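PDB 4C0Z: pilus tip adhesin Cpa, which sits at the tip of the streptococcal pilus and mediates adhesion to host cells by binding surface targets covalently through its reactive thioester bonds. Local coordinates for residues D113-M118 and L183-P188. Numbering follows the deposited sequence.
Sequences DRNGIM and LPNQVP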
# COMPACT_ATOMS: atom_id res chain seq x y z
N ASP I 113 25.00 -2.95 -1.90
CA ASP I 113 25.62 -2.45 -0.66
C ASP I 113 27.08 -1.96 -0.83
O ASP I 113 27.95 -2.33 -0.04
CB ASP I 113 25.53 -3.59 0.39
CG ASP I 113 25.89 -3.20 1.81
OD1 ASP I 113 25.63 -2.03 2.19
OD2 ASP I 113 26.40 -4.07 2.55
N ARG I 114 27.38 -1.17 -1.89
CA ARG I 114 28.74 -0.73 -2.21
C ARG I 114 29.43 0.05 -1.07
O ARG I 114 30.64 -0.08 -0.93
CB ARG I 114 28.78 0.05 -3.56
CG ARG I 114 30.18 0.39 -4.12
CD ARG I 114 30.79 -0.61 -5.11
NE ARG I 114 31.11 -0.03 -6.43
CZ ARG I 114 32.23 -0.23 -7.12
NH1 ARG I 114 33.21 -0.96 -6.61
NH2 ARG I 114 32.39 0.33 -8.30
N ASN I 115 28.69 0.79 -0.22
CA ASN I 115 29.32 1.55 0.86
C ASN I 115 29.10 0.95 2.27
O ASN I 115 29.38 1.60 3.28
CB ASN I 115 28.93 3.03 0.81
CG ASN I 115 29.51 3.75 -0.38
OD1 ASN I 115 30.73 3.96 -0.48
ND2 ASN I 115 28.66 4.16 -1.29
N GLY I 116 28.64 -0.30 2.30
CA GLY I 116 28.42 -1.07 3.53
C GLY I 116 27.35 -0.57 4.46
O GLY I 116 27.38 -0.89 5.65
N ILE I 117 26.37 0.21 3.95
CA ILE I 117 25.24 0.73 4.75
C ILE I 117 24.40 -0.43 5.33
O ILE I 117 23.94 -0.34 6.47
CB ILE I 117 24.39 1.75 3.94
CG1 ILE I 117 25.18 3.07 3.70
CG2 ILE I 117 23.01 2.02 4.58
CD1 ILE I 117 24.49 4.06 2.76
N MET I 118 24.27 -1.53 4.57
CA MET I 118 23.49 -2.72 4.92
C MET I 118 24.26 -3.77 5.74
O MET I 118 23.69 -4.82 6.05
CB MET I 118 22.89 -3.38 3.65
CG MET I 118 22.26 -2.40 2.66
SD MET I 118 21.08 -1.19 3.33
CE MET I 118 19.77 -2.27 3.87
N LEU I 183 29.68 9.56 0.88
CA LEU I 183 30.28 8.22 0.89
C LEU I 183 31.38 8.04 -0.17
O LEU I 183 31.32 8.72 -1.19
CB LEU I 183 29.20 7.14 0.74
CG LEU I 183 28.21 7.02 1.89
CD1 LEU I 183 27.02 6.20 1.47
CD2 LEU I 183 28.86 6.41 3.13
N PRO I 184 32.38 7.15 0.06
CA PRO I 184 33.49 7.02 -0.91
C PRO I 184 33.11 6.56 -2.31
O PRO I 184 33.70 7.06 -3.28
CB PRO I 184 34.44 6.02 -0.24
CG PRO I 184 34.08 6.03 1.20
CD PRO I 184 32.61 6.29 1.24
N ASN I 185 32.15 5.63 -2.44
CA ASN I 185 31.74 5.12 -3.74
C ASN I 185 30.43 5.74 -4.22
O ASN I 185 29.38 5.52 -3.61
CB ASN I 185 31.65 3.59 -3.71
CG ASN I 185 32.92 2.90 -3.27
OD1 ASN I 185 33.98 3.07 -3.87
ND2 ASN I 185 32.83 2.11 -2.21
N GLN I 186 30.50 6.53 -5.30
CA GLN I 186 29.33 7.19 -5.91
C GLN I 186 28.82 6.36 -7.11
O GLN I 186 29.60 5.62 -7.69
CB GLN I 186 29.67 8.63 -6.34
CG GLN I 186 30.05 9.58 -5.18
CD GLN I 186 28.90 9.94 -4.27
OE1 GLN I 186 27.94 10.62 -4.65
NE2 GLN I 186 28.98 9.50 -3.02
N VAL I 187 27.52 6.48 -7.46
CA VAL I 187 26.90 5.76 -8.58
C VAL I 187 27.64 6.05 -9.91
O VAL I 187 27.66 7.20 -10.36
CB VAL I 187 25.37 6.01 -8.72
CG1 VAL I 187 24.76 5.18 -9.85
CG2 VAL I 187 24.66 5.71 -7.41
N PRO I 188 28.24 5.02 -10.55
CA PRO I 188 28.90 5.26 -11.84
C PRO I 188 27.88 5.35 -12.98
O PRO I 188 26.73 4.95 -12.81
CB PRO I 188 29.82 4.04 -11.98
CG PRO I 188 29.07 2.94 -11.27
CD PRO I 188 28.32 3.60 -10.15
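Asn115 reads the backbone of Asn185 with both ends of its side-chain amide. Its ND2 gives a nearly straight hydrogen bond to Asn185 O, at 2.8 Å and 174°. That acceptor lies in the plane of the Asn115 amide and is met on a lone pair. Asn115 OD1 accepts from Asn185 N at 2.9 Å, again on a lone pair. These two bonds, with a third from ND2 to Asn108 OD1 of helix 98-108, hold the amide's rotation. With CG anti to its own carbonyl carbon (chi1 -69°), the Asn115 side chain reaches across to 183-188.

The side chain of Asn185 adds two weak hydrogen bonds. Its ND2 lies 3.3 Å from Asn115 OD1 and 3.4 Å from Arg114 O, both with bent geometry. The two asparagine amide planes are only 20° apart.

Van der Waals contacts surround the amide. Leu183 CB packs 3.6 Å from Asn115 CG. Leu183 CD1 meets Ile117 CD1 at 3.6 Å, an apolar pair. On Arg114, the aliphatic CG touches Asn185 CB at 3.5 Å, while NE is hydrogen-bonded to Tyr107 OH.

Arg114 and Asn115 are the central residues of a type I beta turn, 113-116, which presents both to 183-188. The contact joins two surface loops of this N-terminal thioester domain. One links helices 98-108 and 123-138; the other runs from helix 177-181 to strand 191-198. Ile117 and Leu183 both rest on Arg173 of helix 161-174.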